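Catechol 1,2-dioxygenase (Pseudomonas putida, PDB 2AZQ) probably catalyses the intradiol cleavage of catechol by molecular oxygen to cis,cis-muconate, using a ferric ion bound in its active site. Local coordinates at residues 107-112 / 164-169; 126-131 / 158-163. All blocks are in the same frame, centred on the assembly; numbering follows the deposited sequence.

Contact 1. Residues 107-112 / 164-169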
ATOM      1  N   GLY A 107      15.570  -0.146  -9.514  1.00  5.09           N
ATOM      2  CA  GLY A 107      14.482   0.637 -10.083  1.00  3.99           C
ATOM      3  C   GLY A 107      13.273  -0.276 -10.293  1.00  4.03           C
ATOM      4  O   GLY A 107      13.398  -1.506 -10.270  1.00  3.95           O
ATOM      5  N   PRO A 108      12.086   0.287 -10.533  1.00  3.56           N
ATOM      6  CA  PRO A 108      10.876  -0.516 -10.727  1.00  3.88           C
ATOM      7  C   PRO A 108      10.488  -0.882 -12.156  1.00  6.49           C
ATOM      8  O   PRO A 108       9.468  -1.560 -12.345  1.00  9.13           O
ATOM      9  CB  PRO A 108       9.822   0.376 -10.120  1.00  3.16           C
ATOM     10  CG  PRO A 108      10.232   1.714 -10.765  1.00  2.00           C
ATOM     11  CD  PRO A 108      11.760   1.726 -10.596  1.00  2.00           C
ATOM     12  N   LEU A 109      11.281  -0.463 -13.149  1.00  5.76           N
ATOM     13  CA  LEU A 109      10.955  -0.677 -14.562  1.00  4.62           C
ATOM     14  C   LEU A 109      11.668  -1.730 -15.423  1.00  4.88           C
ATOM     15  O   LEU A 109      11.810  -1.533 -16.631  1.00  6.66           O
ATOM     16  CB  LEU A 109      11.059   0.669 -15.264  1.00  3.95           C
ATOM     17  CG  LEU A 109      10.462   1.815 -14.429  1.00  4.59           C
ATOM     18  CD1 LEU A 109      10.997   3.143 -14.941  1.00  5.58           C
ATOM     19  CD2 LEU A 109       8.962   1.768 -14.443  1.00  2.00           C
ATOM     20  N   TYR A 110      12.097  -2.839 -14.838  1.00  4.48           N
ATOM     21  CA  TYR A 110      12.750  -3.895 -15.609  1.00  5.49           C
ATOM     22  C   TYR A 110      11.685  -4.773 -16.261  1.00  7.52           C
ATOM     23  O   TYR A 110      10.569  -4.844 -15.757  1.00 10.08           O
ATOM     24  CB  TYR A 110      13.579  -4.777 -14.685  1.00  6.45           C
ATOM     25  CG  TYR A 110      14.239  -5.946 -15.377  1.00  4.85           C
ATOM     26  CD1 TYR A 110      15.345  -5.759 -16.216  1.00  4.57           C
ATOM     27  CD2 TYR A 110      13.767  -7.241 -15.177  1.00  2.28           C
ATOM     28  CE1 TYR A 110      15.978  -6.853 -16.830  1.00  4.47           C
ATOM     29  CE2 TYR A 110      14.370  -8.333 -15.772  1.00  2.15           C
ATOM     30  CZ  TYR A 110      15.484  -8.150 -16.593  1.00  6.07           C
ATOM     31  OH  TYR A 110      16.150  -9.266 -17.082  1.00  7.03           O
ATOM     32  N   VAL A 111      12.028  -5.430 -17.373  1.00  7.82           N
ATOM     33  CA  VAL A 111      11.126  -6.345 -18.095  1.00  7.81           C
ATOM     34  C   VAL A 111      11.934  -7.550 -18.609  1.00  9.25           C
ATOM     35  O   VAL A 111      12.875  -7.404 -19.405  1.00 11.97           O
ATOM     36  CB  VAL A 111      10.455  -5.703 -19.323  1.00  6.85           C
ATOM     37  CG1 VAL A 111       9.471  -6.707 -19.908  1.00  7.02           C
ATOM     38  CG2 VAL A 111       9.778  -4.379 -18.960  1.00  5.16           C
ATOM     39  N   ALA A 112      11.554  -8.745 -18.173  1.00 10.13           N
ATOM     40  CA  ALA A 112      12.274  -9.962 -18.534  1.00  8.42           C
ATOM     41  C   ALA A 112      12.233 -10.385 -19.991  1.00  8.85           C
ATOM     42  O   ALA A 112      11.388  -9.948 -20.758  1.00 10.31           O
ATOM     43  CB  ALA A 112      11.790 -11.100 -17.664  1.00  9.03           C
ATOM     44  N   SER A 164      10.122   1.500 -22.561  1.00  4.62           N
ATOM     45  CA  SER A 164       9.170   0.719 -23.336  1.00  5.14           C
ATOM     46  C   SER A 164       8.436  -0.209 -22.368  1.00  7.83           C
ATOM     47  O   SER A 164       8.788  -0.317 -21.178  1.00  9.02           O
ATOM     48  CB  SER A 164       9.873  -0.120 -24.385  1.00  2.72           C
ATOM     49  OG  SER A 164      10.645  -1.134 -23.778  1.00  2.00           O
ATOM     50  N   TYR A 165       7.416  -0.877 -22.884  1.00  9.55           N
ATOM     51  CA  TYR A 165       6.626  -1.782 -22.087  1.00 11.69           C
ATOM     52  C   TYR A 165       5.633  -1.052 -21.179  1.00 13.89           C
ATOM     53  O   TYR A 165       4.446  -1.403 -21.148  1.00 15.42           O
ATOM     54  CB  TYR A 165       7.513  -2.669 -21.231  1.00 12.27           C
ATOM     55  CG  TYR A 165       6.696  -3.714 -20.607  1.00 12.09           C
ATOM     56  CD1 TYR A 165       6.304  -4.816 -21.346  1.00 14.50           C
ATOM     57  CD2 TYR A 165       6.125  -3.510 -19.355  1.00 14.72           C
ATOM     58  CE1 TYR A 165       5.347  -5.685 -20.876  1.00 17.00           C
ATOM     59  CE2 TYR A 165       5.161  -4.372 -18.864  1.00 16.75           C
ATOM     60  CZ  TYR A 165       4.773  -5.453 -19.640  1.00 18.26           C
ATOM     61  OH  TYR A 165       3.774  -6.283 -19.207  1.00 22.77           O
ATOM     62  N   PHE A 166       6.084  -0.057 -20.419  1.00 14.04           N
ATOM     63  CA  PHE A 166       5.134   0.644 -19.568  1.00 14.00           C
ATOM     64  C   PHE A 166       4.553   1.723 -20.416  1.00 16.54           C
ATOM     65  O   PHE A 166       3.419   2.151 -20.201  1.00 19.12           O
ATOM     66  CB  PHE A 166       5.801   1.222 -18.337  1.00 10.63           C
ATOM     67  CG  PHE A 166       6.487   0.200 -17.534  1.00  8.65           C
ATOM     68  CD1 PHE A 166       7.804  -0.144 -17.810  1.00  8.77           C
ATOM     69  CD2 PHE A 166       5.784  -0.527 -16.577  1.00  8.07           C
ATOM     70  CE1 PHE A 166       8.413  -1.209 -17.149  1.00  8.07           C
ATOM     71  CE2 PHE A 166       6.372  -1.583 -15.914  1.00  5.71           C
ATOM     72  CZ  PHE A 166       7.690  -1.927 -16.201  1.00  8.28           C
ATOM     73  N   ASP A 167       5.335   2.161 -21.395  1.00 17.74           N
ATOM     74  CA  ASP A 167       4.857   3.168 -22.314  1.00 19.31           C
ATOM     75  C   ASP A 167       4.440   2.394 -23.540  1.00 20.59           C
ATOM     76  O   ASP A 167       5.276   1.910 -24.300  1.00 21.23           O
ATOM     77  CB  ASP A 167       5.946   4.162 -22.684  1.00 18.82           C
ATOM     78  CG  ASP A 167       5.426   5.257 -23.574  1.00 18.60           C
ATOM     79  OD1 ASP A 167       6.205   6.138 -23.968  1.00 20.44           O
ATOM     80  OD2 ASP A 167       4.219   5.238 -23.879  1.00 18.69           O
ATOM     81  N   SER A 168       3.138   2.264 -23.726  1.00 22.02           N
ATOM     82  CA  SER A 168       2.622   1.515 -24.857  1.00 22.71           C
ATOM     83  C   SER A 168       2.953   2.129 -26.200  1.00 22.96           C
ATOM     84  O   SER A 168       2.959   1.414 -27.208  1.00 24.33           O
ATOM     85  CB  SER A 168       1.103   1.325 -24.729  1.00 24.92           C
ATOM     86  OG  SER A 168       0.783   0.406 -23.685  1.00 26.79           O
ATOM     87  N   THR A 169       3.221   3.435 -26.235  1.00 22.30           N
ATOM     88  CA  THR A 169       3.547   4.074 -27.507  1.00 20.76           C
ATOM     89  C   THR A 169       4.830   3.474 -28.058  1.00 19.59           C
ATOM     90  O   THR A 169       4.995   3.408 -29.267  1.00 19.84           O
ATOM     91  CB  THR A 169       3.700   5.646 -27.406  1.00 21.43           C
ATOM     92  OG1 THR A 169       4.589   6.007 -26.339  1.00 24.40           O
ATOM     93  CG2 THR A 169       2.356   6.306 -27.180  1.00 22.81           C
TER
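Phe166 meets Leu109 and Val111 in an apolar contact that shows how one ring can join two loops lacking regular structure. Leu109 CD2 stands over the centre of the Phe166 ring, 4.0 Å above its plane, in a CH-pi contact only 11° off the ring normal. Leu109 CB adds a second touch, at 3.8 Å from Phe166 CE1. On the opposite face of the same ring lies Tyr165 CD2, again over the centre, so that Phe166 is held between a leucine methyl and the neighbouring tyrosine ring. The backbone contributes as well: Leu109 O approaches Phe166 CE1 to 3.5 Å, and Tyr110 O lies near the plane of the ring at its edge.

Val111 serves both aromatic residues. With CG1 anti to the backbone N (chi1 -175°) and CG2 beside that N, its two methyls fork: CG2 packs against Tyr165 CG at 3.6 Å and Phe166 CE1 at 3.9 Å, whereas CG1 lies over one face of the tyrosine ring, offset toward the rim. An alanine here would probably leave that face of Tyr165 without its CH-pi partner and open a gap between both rings and the 107-112 loop, although Leu308 would still touch the tyrosine.

Further out, Arg176 of strand 176-180 hydrogen-bonds Leu109 O and also packs on Val111 and Phe166, so that it touches both loops. Tyr110 turns its CB away from this contact; its hydroxyl bonds to Asp153, and its ring meets Trp155 edge-to-face. Beyond the contact, Leu109 rests on Tyr163, an iron ligand, and its nearest side-chain atom is about 5 Å from the ferric ion. Through Leu109, a second-shell residue, the cluster borders the non-haem iron centre of an intradiol dioxygenase.

Contact 2. Residues 126-131 / 158-163. With FE (Fe (III) ion), chain B.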
ATOM      1  N   GLY A 126      14.636   3.193 -34.315  1.00 13.47           N
ATOM      2  CA  GLY A 126      14.772   4.223 -35.334  1.00 14.48           C
ATOM      3  C   GLY A 126      13.573   5.124 -35.479  1.00 16.82           C
ATOM      4  O   GLY A 126      13.211   5.538 -36.571  1.00 17.86           O
ATOM      5  N   THR A 127      12.978   5.448 -34.347  1.00 18.70           N
ATOM      6  CA  THR A 127      11.795   6.284 -34.265  1.00 19.99           C
ATOM      7  C   THR A 127      12.027   7.726 -33.866  1.00 21.70           C
ATOM      8  O   THR A 127      11.320   8.610 -34.345  1.00 23.96           O
ATOM      9  CB  THR A 127      10.844   5.710 -33.232  1.00 19.70           C
ATOM     10  OG1 THR A 127      10.309   4.486 -33.717  1.00 20.91           O
ATOM     11  CG2 THR A 127       9.734   6.663 -32.941  1.00 23.05           C
ATOM     12  N   ASP A 128      12.996   7.945 -32.974  1.00 23.01           N
ATOM     13  CA  ASP A 128      13.323   9.262 -32.394  1.00 23.95           C
ATOM     14  C   ASP A 128      14.293  10.228 -33.180  1.00 23.94           C
ATOM     15  O   ASP A 128      14.864   9.836 -34.212  1.00 22.57           O
ATOM     16  CB  ASP A 128      13.902   9.006 -30.975  1.00 25.45           C
ATOM     17  CG  ASP A 128      12.874   8.437 -29.962  1.00 26.41           C
ATOM     18  OD1 ASP A 128      11.981   9.195 -29.549  1.00 29.35           O
ATOM     19  OD2 ASP A 128      12.962   7.251 -29.548  1.00 25.57           O
ATOM     20  N   PRO A 129      14.400  11.535 -32.734  1.00 24.18           N
ATOM     21  CA  PRO A 129      15.241  12.644 -33.238  1.00 21.61           C
ATOM     22  C   PRO A 129      16.270  12.795 -32.077  1.00 18.94           C
ATOM     23  O   PRO A 129      16.466  13.874 -31.487  1.00 15.97           O
ATOM     24  CB  PRO A 129      14.267  13.819 -33.260  1.00 21.75           C
ATOM     25  CG  PRO A 129      13.691  13.688 -31.874  1.00 22.39           C
ATOM     26  CD  PRO A 129      13.478  12.111 -31.719  1.00 24.92           C
ATOM     27  N   GLY A 130      16.873  11.668 -31.723  1.00 16.27           N
ATOM     28  CA  GLY A 130      17.821  11.687 -30.649  1.00 13.39           C
ATOM     29  C   GLY A 130      19.224  11.766 -31.175  1.00 12.63           C
ATOM     30  O   GLY A 130      19.466  11.954 -32.366  1.00 12.83           O
ATOM     31  N   VAL A 131      20.143  11.634 -30.234  1.00 11.57           N
ATOM     32  CA  VAL A 131      21.563  11.642 -30.465  1.00  9.97           C
ATOM     33  C   VAL A 131      21.922  10.163 -30.388  1.00 11.00           C
ATOM     34  O   VAL A 131      21.620   9.521 -29.393  1.00 10.38           O
ATOM     35  CB  VAL A 131      22.267  12.432 -29.328  1.00  7.05           C
ATOM     36  CG1 VAL A 131      23.791  12.256 -29.378  1.00  6.35           C
ATOM     37  CG2 VAL A 131      21.881  13.879 -29.431  1.00  3.66           C
ATOM     38  N   ASN A 158      13.881   6.565 -23.421  1.00  3.72           N
ATOM     39  CA  ASN A 158      14.067   7.137 -24.733  1.00  5.53           C
ATOM     40  C   ASN A 158      14.177   8.678 -24.598  1.00  8.68           C
ATOM     41  O   ASN A 158      14.282   9.197 -23.474  1.00  9.86           O
ATOM     42  CB  ASN A 158      12.911   6.706 -25.639  1.00  4.14           C
ATOM     43  CG  ASN A 158      11.575   7.306 -25.240  1.00  3.97           C
ATOM     44  OD1 ASN A 158      11.436   7.945 -24.203  1.00  5.49           O
ATOM     45  ND2 ASN A 158      10.579   7.091 -26.079  1.00  2.85           N
ATOM     46  N   THR A 159      14.164   9.417 -25.710  1.00 10.12           N
ATOM     47  CA  THR A 159      14.303  10.868 -25.605  1.00  9.45           C
ATOM     48  C   THR A 159      13.116  11.555 -24.912  1.00  9.87           C
ATOM     49  O   THR A 159      13.286  12.641 -24.384  1.00 11.08           O
ATOM     50  CB  THR A 159      14.566  11.527 -26.973  1.00  7.86           C
ATOM     51  OG1 THR A 159      13.403  11.407 -27.790  1.00  9.78           O
ATOM     52  CG2 THR A 159      15.717  10.864 -27.672  1.00  4.97           C
ATOM     53  N   GLN A 160      11.930  10.950 -24.901  1.00  9.88           N
ATOM     54  CA  GLN A 160      10.791  11.559 -24.191  1.00 11.49           C
ATOM     55  C   GLN A 160      10.986  11.196 -22.713  1.00 11.15           C
ATOM     56  O   GLN A 160      10.228  11.629 -21.820  1.00  9.31           O
ATOM     57  CB  GLN A 160       9.451  10.966 -24.612  1.00 13.50           C
ATOM     58  CG  GLN A 160       8.968  11.244 -26.005  1.00 18.57           C
ATOM     59  CD  GLN A 160       8.020  10.127 -26.462  1.00 23.01           C
ATOM     60  OE1 GLN A 160       7.021   9.813 -25.771  1.00 24.23           O
ATOM     61  NE2 GLN A 160       8.340   9.500 -27.615  1.00 19.77           N
ATOM     62  N   GLY A 161      11.990  10.365 -22.465  1.00  8.76           N
ATOM     63  CA  GLY A 161      12.251   9.968 -21.102  1.00  7.55           C
ATOM     64  C   GLY A 161      11.309   8.916 -20.539  1.00  5.62           C
ATOM     65  O   GLY A 161      10.930   9.012 -19.377  1.00  3.11           O
ATOM     66  N   THR A 162      10.920   7.929 -21.341  1.00  2.41           N
ATOM     67  CA  THR A 162      10.057   6.875 -20.814  1.00  3.78           C
ATOM     68  C   THR A 162      10.645   5.540 -21.203  1.00  3.59           C
ATOM     69  O   THR A 162      11.534   5.479 -22.050  1.00  4.15           O
ATOM     70  CB  THR A 162       8.588   6.924 -21.343  1.00  3.48           C
ATOM     71  OG1 THR A 162       8.546   6.509 -22.709  1.00  3.16           O
ATOM     72  CG2 THR A 162       8.015   8.315 -21.214  1.00  2.00           C
ATOM     73  N   TYR A 163      10.176   4.471 -20.556  1.00  4.75           N
ATOM     74  CA  TYR A 163      10.681   3.136 -20.875  1.00  4.72           C
ATOM     75  C   TYR A 163       9.660   2.367 -21.674  1.00  4.61           C
ATOM     76  O   TYR A 163       8.458   2.570 -21.517  1.00  5.11           O
ATOM     77  CB  TYR A 163      11.016   2.341 -19.616  1.00  4.15           C
ATOM     78  CG  TYR A 163      12.156   2.889 -18.778  1.00  3.95           C
ATOM     79  CD1 TYR A 163      11.975   4.011 -17.983  1.00  4.21           C
ATOM     80  CD2 TYR A 163      13.386   2.226 -18.716  1.00  2.45           C
ATOM     81  CE1 TYR A 163      12.982   4.457 -17.126  1.00  5.64           C
ATOM     82  CE2 TYR A 163      14.400   2.659 -17.867  1.00  3.70           C
ATOM     83  CZ  TYR A 163      14.186   3.777 -17.064  1.00  4.89           C
ATOM     84  OH  TYR A 163      15.136   4.189 -16.156  1.00  5.96           O
TER
HETATM   85 FE    FE B 400      15.501   4.140 -14.577  1.00 16.50          FE
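Gly130 and Thr159 bring the two backbones nearest, their CA atoms 6.2 Å apart, where the 126-131 loop passes a type I beta turn running from Asn158 to Gly161. Thr159 CG2 rests against Gly130 CA at 3.7 Å, while its other branch, OG1, points to Asp128. There the hydroxyl donates a weak hydrogen bond to Asp128 OD1, 3.2 Å long, the two side chains lying antiparallel, each running past the other. OG1 lies between the backbone N and the carbonyl carbon of Thr159, whereas CG2 is anti to that carbon; one residue therefore offers a polar branch to the aspartate and a methyl to the glycine. Asp128 OD2, the other carboxylate oxygen, faces Asn158 CB at 3.9 Å, and the carboxylate stands almost perpendicular to the asparagine amide, their planes 89° apart.

Asn158 illustrates how a side chain can brace a turn and the residue that follows it. Its OD1 takes a nearly straight bond from Thr162 N, 2.9 Å long with an angle of 169° at the hydrogen, and a weak one from Gln160 N. The backbone closes the turn itself through Gly161 N to Asn158 O. Two residues beyond the turn, Tyr163 binds the ferric ion through its phenolic oxygen, OH; the other protein ligands are Tyr197, His221 and His223.

This is a surface contact between the link from strand 120-122 to strand 132-140 and the long excursion between strands 151-155 and 176-180. Asp128 and Thr159 both lean on Ile192 of strand 186-192, and the chain just beyond that strand completes the setting: Val193 pairs through its backbone with Val131, and Ser195 likewise with Asn158.

Overall arrangement
Following the chain from its N-terminal helices, the 107-112 loop comes after helix 80-94 and opens the larger loop, which contact 1 closes at 164-169. Contact 2 lies wholly within that span: it begins at 126-131, beyond strands 116-118 and 120-122, and closes at 158-163, so the two nest without crossing. Their second segments are consecutive in sequence and share the excursion between strands 151-155 and 176-180. Contact 1 ties this excursion to the link leading into the sheet; contact 2 ties it to the connection between strands 120-122 and 132-140. The contacts also meet directly, through Asp167 OD1 and Thr162 OG1, a probable hydrogen bond.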